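Local coordinates for NADPH-flavin oxidoreductase (Helicobacter pylori, PDB 2H0U), which binds FMN and acts as an NAD(P)H-flavin oxidoreductase of the nitroreductase family, at the interface of chains A and B. Numbering follows the deposited sequence. Chains: chain A/B, NADPH-flavin oxidoreductase.

Contact 1: the interface of chains A and B. Residues chain A 95, 98-99, 102-103; chain B 207.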
# COMPACT_ATOMS: atom_id res chain seq x y z
N TYR A 95 16.45 -10.31 11.68
CA TYR A 95 15.09 -10.61 11.21
C TYR A 95 15.10 -11.22 9.80
O TYR A 95 14.36 -12.18 9.51
CB TYR A 95 14.18 -9.33 11.17
CG TYR A 95 12.84 -9.70 10.59
CD1 TYR A 95 11.95 -10.51 11.30
CD2 TYR A 95 12.49 -9.33 9.28
CE1 TYR A 95 10.71 -10.90 10.77
CE2 TYR A 95 11.27 -9.74 8.72
CZ TYR A 95 10.39 -10.51 9.47
OH TYR A 95 9.19 -10.92 8.93
N LYS A 98 16.22 -14.64 9.95
CA LYS A 98 15.13 -15.42 10.54
C LYS A 98 13.99 -15.77 9.60
O LYS A 98 13.58 -16.91 9.53
CB LYS A 98 14.57 -14.73 11.78
CG LYS A 98 13.52 -15.55 12.57
CD LYS A 98 13.01 -14.75 13.75
CE LYS A 98 12.88 -15.61 15.00
NZ LYS A 98 12.08 -14.88 16.03
N VAL A 99 13.44 -14.79 8.88
CA VAL A 99 12.35 -15.06 7.96
C VAL A 99 12.82 -15.98 6.79
O VAL A 99 12.09 -16.87 6.33
CB VAL A 99 11.63 -13.74 7.52
CG1 VAL A 99 12.50 -12.92 6.64
CG2 VAL A 99 10.31 -14.06 6.85
N GLU A 102 13.08 -19.55 8.59
CA GLU A 102 11.87 -20.14 9.17
C GLU A 102 10.69 -20.18 8.19
O GLU A 102 9.92 -21.15 8.19
CB GLU A 102 11.42 -19.37 10.41
CG GLU A 102 12.43 -19.24 11.52
CD GLU A 102 11.76 -19.14 12.90
OE1 GLU A 102 10.60 -19.55 13.06
OE2 GLU A 102 12.45 -18.68 13.83
N VAL A 103 10.53 -19.14 7.38
CA VAL A 103 9.38 -19.10 6.49
C VAL A 103 9.75 -19.63 5.12
O VAL A 103 9.03 -20.46 4.57
CB VAL A 103 8.80 -17.66 6.34
CG1 VAL A 103 7.56 -17.65 5.39
CG2 VAL A 103 8.44 -17.08 7.73
N TRP B 207 4.56 -16.24 7.70
CA TRP B 207 4.51 -16.48 9.14
C TRP B 207 3.12 -16.99 9.54
O TRP B 207 2.13 -16.60 8.93
CB TRP B 207 4.77 -15.22 9.96
CG TRP B 207 6.19 -14.73 9.94
CD1 TRP B 207 6.63 -13.54 9.41
CD2 TRP B 207 7.35 -15.37 10.49
NE1 TRP B 207 7.99 -13.41 9.59
CE2 TRP B 207 8.46 -14.52 10.25
CE3 TRP B 207 7.56 -16.58 11.18
CZ2 TRP B 207 9.76 -14.85 10.64
CZ3 TRP B 207 8.86 -16.89 11.58
CH2 TRP B 207 9.93 -16.03 11.32
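A:Val103 and B:Trp207 form the apolar centre: the CG2 methyl of the valine sits over one face of the indole, 3.5 Å from the centroid of the six-membered ring, in a CH-pi contact. With CG1 anti to the backbone N (chi1 -180°), CG2 lies over the ring, and the valine crosses the indole at about a right angle. A beta-branched residue suits this place because one methyl can cover the ring junction while the other turns toward the backbone of B:Trp207. Around the six-membered ring, A:Val99 CA lies 3.7 Å from B:Trp207 CZ2. A:Glu102 CB meets B:Trp207 CZ3 at 3.8 Å, and A:Lys98 CG lies against CH2, so both charged residues offer aliphatic carbon to the indole. The carboxylate of A:Glu102 stands at the indole edge, its plane turned 74° from the ring. At the polar rim, the indole N-H of B:Trp207 NE1 donates to the phenol oxygen A:Tyr95 OH at 2.8 Å, nearly straight (164° at H) and in the ring plane. This bond satisfies the indole N-H and, with the packing on face and edge, should help hold the ring's rotation. B:Trp207, in a loop just before helix 209-212 of chain B, reaches across to helix 94-102 of chain A and the residue following.

Contact 2: the interface of chains A and B. Residues chain A 32, 36, 152, 155-156; chain B 3, 6-7, 10.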
# COMPACT_ATOMS: atom_id res chain seq x y z
N ALA A 32 -11.13 -14.26 8.90
CA ALA A 32 -10.79 -14.26 7.44
C ALA A 32 -10.05 -13.00 7.04
O ALA A 32 -9.09 -13.07 6.26
CB ALA A 32 -12.03 -14.42 6.58
N VAL A 36 -6.40 -12.53 5.33
CA VAL A 36 -6.08 -11.66 4.18
C VAL A 36 -4.79 -10.86 4.45
O VAL A 36 -3.89 -10.82 3.60
CB VAL A 36 -7.28 -10.73 3.82
CG1 VAL A 36 -6.90 -9.69 2.75
CG2 VAL A 36 -8.47 -11.58 3.32
N ALA A 152 -10.89 -6.79 0.81
CA ALA A 152 -11.56 -8.03 1.23
C ALA A 152 -12.80 -7.74 2.10
O ALA A 152 -13.87 -8.39 1.95
CB ALA A 152 -10.54 -8.91 1.98
N MSE A 155 -15.54 -6.83 -0.17
CA MSE A 155 -16.11 -8.07 -0.72
C MSE A 155 -17.10 -8.75 0.22
O MSE A 155 -18.10 -9.30 -0.24
CB MSE A 155 -15.03 -9.04 -1.15
CG MSE A 155 -14.26 -8.61 -2.36
SE MSE A 155 -12.82 -9.92 -2.68
CE MSE A 155 -13.97 -11.45 -3.23
N LEU A 156 -16.84 -8.68 1.54
CA LEU A 156 -17.76 -9.24 2.55
C LEU A 156 -18.88 -8.31 2.99
O LEU A 156 -19.66 -8.69 3.84
CB LEU A 156 -16.99 -9.71 3.79
CG LEU A 156 -16.06 -10.91 3.61
CD1 LEU A 156 -15.20 -11.14 4.86
CD2 LEU A 156 -16.89 -12.17 3.26
N ARG B 3 -16.67 -15.84 2.83
CA ARG B 3 -15.31 -15.69 3.35
C ARG B 3 -14.36 -16.73 2.73
O ARG B 3 -13.18 -16.45 2.50
CB ARG B 3 -15.34 -15.71 4.90
CG ARG B 3 -15.41 -17.06 5.52
CD ARG B 3 -15.48 -16.97 7.04
NE ARG B 3 -16.71 -16.32 7.48
CZ ARG B 3 -17.84 -16.96 7.77
NH1 ARG B 3 -17.92 -18.29 7.68
NH2 ARG B 3 -18.90 -16.27 8.17
N VAL B 6 -13.30 -15.26 -0.49
CA VAL B 6 -12.40 -14.14 -0.23
C VAL B 6 -10.99 -14.62 0.10
O VAL B 6 -10.02 -14.10 -0.45
CB VAL B 6 -12.91 -13.24 0.91
CG1 VAL B 6 -11.82 -12.22 1.28
CG2 VAL B 6 -14.22 -12.51 0.51
N VAL B 7 -10.87 -15.60 0.99
CA VAL B 7 -9.53 -16.15 1.33
C VAL B 7 -8.90 -16.85 0.12
O VAL B 7 -7.71 -16.64 -0.18
CB VAL B 7 -9.56 -17.02 2.63
CG1 VAL B 7 -8.18 -17.63 2.92
CG2 VAL B 7 -9.97 -16.14 3.82
N GLN B 10 -6.92 -14.71 -2.22
CA GLN B 10 -5.63 -14.28 -1.73
C GLN B 10 -4.54 -15.28 -2.10
O GLN B 10 -3.36 -14.92 -2.10
CB GLN B 10 -5.65 -14.09 -0.20
CG GLN B 10 -6.81 -13.21 0.32
CD GLN B 10 -6.97 -11.87 -0.40
OE1 GLN B 10 -6.00 -11.13 -0.62
NE2 GLN B 10 -8.22 -11.56 -0.79
O HOH W 1 -3.62 -10.67 0.86
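Both methyls of A:Val36 lie over one face of the B:Gln10 carboxamide, CG1 above its carbon CD and CG2 toward CG and NE2; the edges carry the polar partners. In this nitroreductase-family dimer, the N-terminal helix 3-12 of chain B packs on helices 27-38 and 131-155 of chain A. A:Val36 CG1 is 3.8 Å from B:Gln10 OE1. Within chain B, B:Gln10 NE2 donates to the carbonyl oxygen B:Val6 O at 3.1 Å, with that acceptor 11° out of the amide plane. The oxygen end, OE1, meets a water that also touches A:Val36 O, giving a polar bridge between the subunits. Glutamine suits this margin: its methylenes pack while its amide serves two polar partners. A bend at chi2 (-50°) folds the amide back along its helix toward B:Val6 O.

B:Val6 inserts its two methyls in different directions. B:Val6 CG1, anti to the backbone N (chi1 171°), meets A:Ala152 CB at 3.6 Å, where the small alanine side chain would let the helices come close. B:Val6 CG2 faces A:Leu156 CD2 at 3.8 Å and the terminal methyl CE of selenomethionine A:Met155. Along the other flank, A:Ala32 CB touches B:Val7 CG2 at 3.9 Å and B:Arg3 CB, so the arginine contributes the CB methylene at the root of its side chain.

Contact 3: the interface of chains A and B. Residues chain A 136, 139-140, 143; chain B 136, 139-140, 143.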
# COMPACT_ATOMS: atom_id res chain seq x y z
N ASP A 136 10.42 3.43 6.59
CA ASP A 136 9.34 3.80 5.65
C ASP A 136 9.19 2.79 4.51
O ASP A 136 8.09 2.62 3.99
CB ASP A 136 9.50 5.20 5.10
CG ASP A 136 9.10 6.27 6.10
OD1 ASP A 136 8.29 5.98 7.01
OD2 ASP A 136 9.60 7.40 5.98
N SER A 139 7.21 0.11 6.01
CA SER A 139 5.85 0.70 6.14
C SER A 139 5.04 0.66 4.84
O SER A 139 3.85 0.34 4.82
CB SER A 139 5.98 2.16 6.65
OG SER A 139 4.71 2.84 6.69
N LYS A 140 5.69 0.95 3.72
CA LYS A 140 5.03 0.78 2.40
C LYS A 140 4.40 -0.63 2.24
O LYS A 140 3.29 -0.77 1.69
CB LYS A 140 6.05 1.06 1.26
CG LYS A 140 6.43 2.56 1.15
CD LYS A 140 7.53 2.76 0.06
CE LYS A 140 8.20 4.13 0.32
NZ LYS A 140 9.05 4.48 -0.90
N TYR A 143 1.17 -0.98 3.82
CA TYR A 143 0.01 -0.32 3.16
C TYR A 143 -0.66 -1.32 2.22
O TYR A 143 -1.86 -1.26 2.03
CB TYR A 143 0.41 0.97 2.44
CG TYR A 143 0.44 2.21 3.36
CD1 TYR A 143 1.23 2.22 4.52
CD2 TYR A 143 -0.37 3.33 3.11
CE1 TYR A 143 1.27 3.33 5.41
CE2 TYR A 143 -0.34 4.47 3.97
CZ TYR A 143 0.49 4.43 5.12
OH TYR A 143 0.56 5.46 6.01
N ASP B 136 8.32 9.71 0.45
CA ASP B 136 7.96 8.34 0.85
C ASP B 136 6.54 8.24 1.39
O ASP B 136 5.91 7.20 1.26
CB ASP B 136 8.95 7.74 1.83
CG ASP B 136 10.23 7.30 1.16
OD1 ASP B 136 10.23 7.01 -0.06
OD2 ASP B 136 11.27 7.24 1.86
N SER B 139 4.48 8.09 -1.63
CA SER B 139 4.74 6.72 -2.17
C SER B 139 3.92 5.63 -1.47
O SER B 139 3.37 4.73 -2.11
CB SER B 139 6.26 6.42 -2.06
OG SER B 139 6.58 5.07 -2.45
N LYS B 140 3.81 5.71 -0.16
CA LYS B 140 2.90 4.79 0.57
C LYS B 140 1.48 4.76 -0.03
O LYS B 140 0.85 3.68 -0.13
CB LYS B 140 2.85 5.18 2.08
CG LYS B 140 4.17 4.88 2.82
CD LYS B 140 4.10 5.39 4.30
CE LYS B 140 5.54 5.51 4.84
NZ LYS B 140 5.47 5.71 6.35
N TYR B 143 1.18 2.62 -2.94
CA TYR B 143 1.18 1.16 -2.71
C TYR B 143 -0.26 0.67 -2.56
O TYR B 143 -0.57 -0.44 -2.94
CB TYR B 143 2.05 0.76 -1.52
CG TYR B 143 3.54 0.58 -1.87
CD1 TYR B 143 4.26 1.63 -2.45
CD2 TYR B 143 4.21 -0.64 -1.67
CE1 TYR B 143 5.64 1.51 -2.82
CE2 TYR B 143 5.59 -0.78 -2.00
CZ TYR B 143 6.27 0.31 -2.59
OH TYR B 143 7.58 0.25 -2.95
O HOH W 2 11.67 8.22 4.41
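A:Lys140 meets B:Tyr143 first through its CB, which stands over the centre of the phenol ring, 3.7 Å from the centroid, in a CH-pi contact. The next carbon, A:Lys140 CG, touches its counterpart in the other chain, B:Lys140 CG, at 3.6 Å, where the two lysines cross at about a right angle. Farther along, A:Lys140 CD packs near B:Tyr143 CE1 at 3.7 Å, and A:Lys140 CE passes B:Ser139 CB at 3.8 Å. With CG anti to the carbonyl carbon (chi1 -70°) and the chain extended beyond it, the ammonium NZ reaches past the tyrosine to polar partners. A:Lys140 NZ donates to the hydroxyl B:Ser139 OG at 3.0 Å. A salt bridge joins A:Lys140 NZ to the carboxylate oxygen B:Asp136 OD1 at 2.9 Å, met from above the carboxylate plane, 58° out of it.

Lysine suits the place because its long methylene chain can line an aromatic face while its tip pairs with an acid; the short serine adds a second acceptor. The other carboxylate oxygens, A:Asp136 OD2 and B:Asp136 OD2, are 4.4 Å apart and share a water. Their like charges would be expected to repel, an effect that the water and the two ammonium groups may offset. Repeated with the chains exchanged, this arrangement joins the two copies of helix 131-155 across the two-fold axis and may help position B:Tyr143, a residue that lines the FMN pocket.

Contact 1, contact 2 and contact 3 are widely spaced: the centres of their C-alpha atoms lie about 24 Å apart for contacts 1 and 2, 22 Å for contacts 1 and 3, and 23 Å for contacts 2 and 3. Helix 131-155 connects contacts 2 and 3, its end serving the former and its earlier part the latter. Contact 3 straddles the two-fold axis, whereas contacts 1 and 2 each recur with the chains exchanged. Segments near both ends of one chain thus embrace the other around a central helix pair, a mutual exchange of chain ends consistent with a stable dimer.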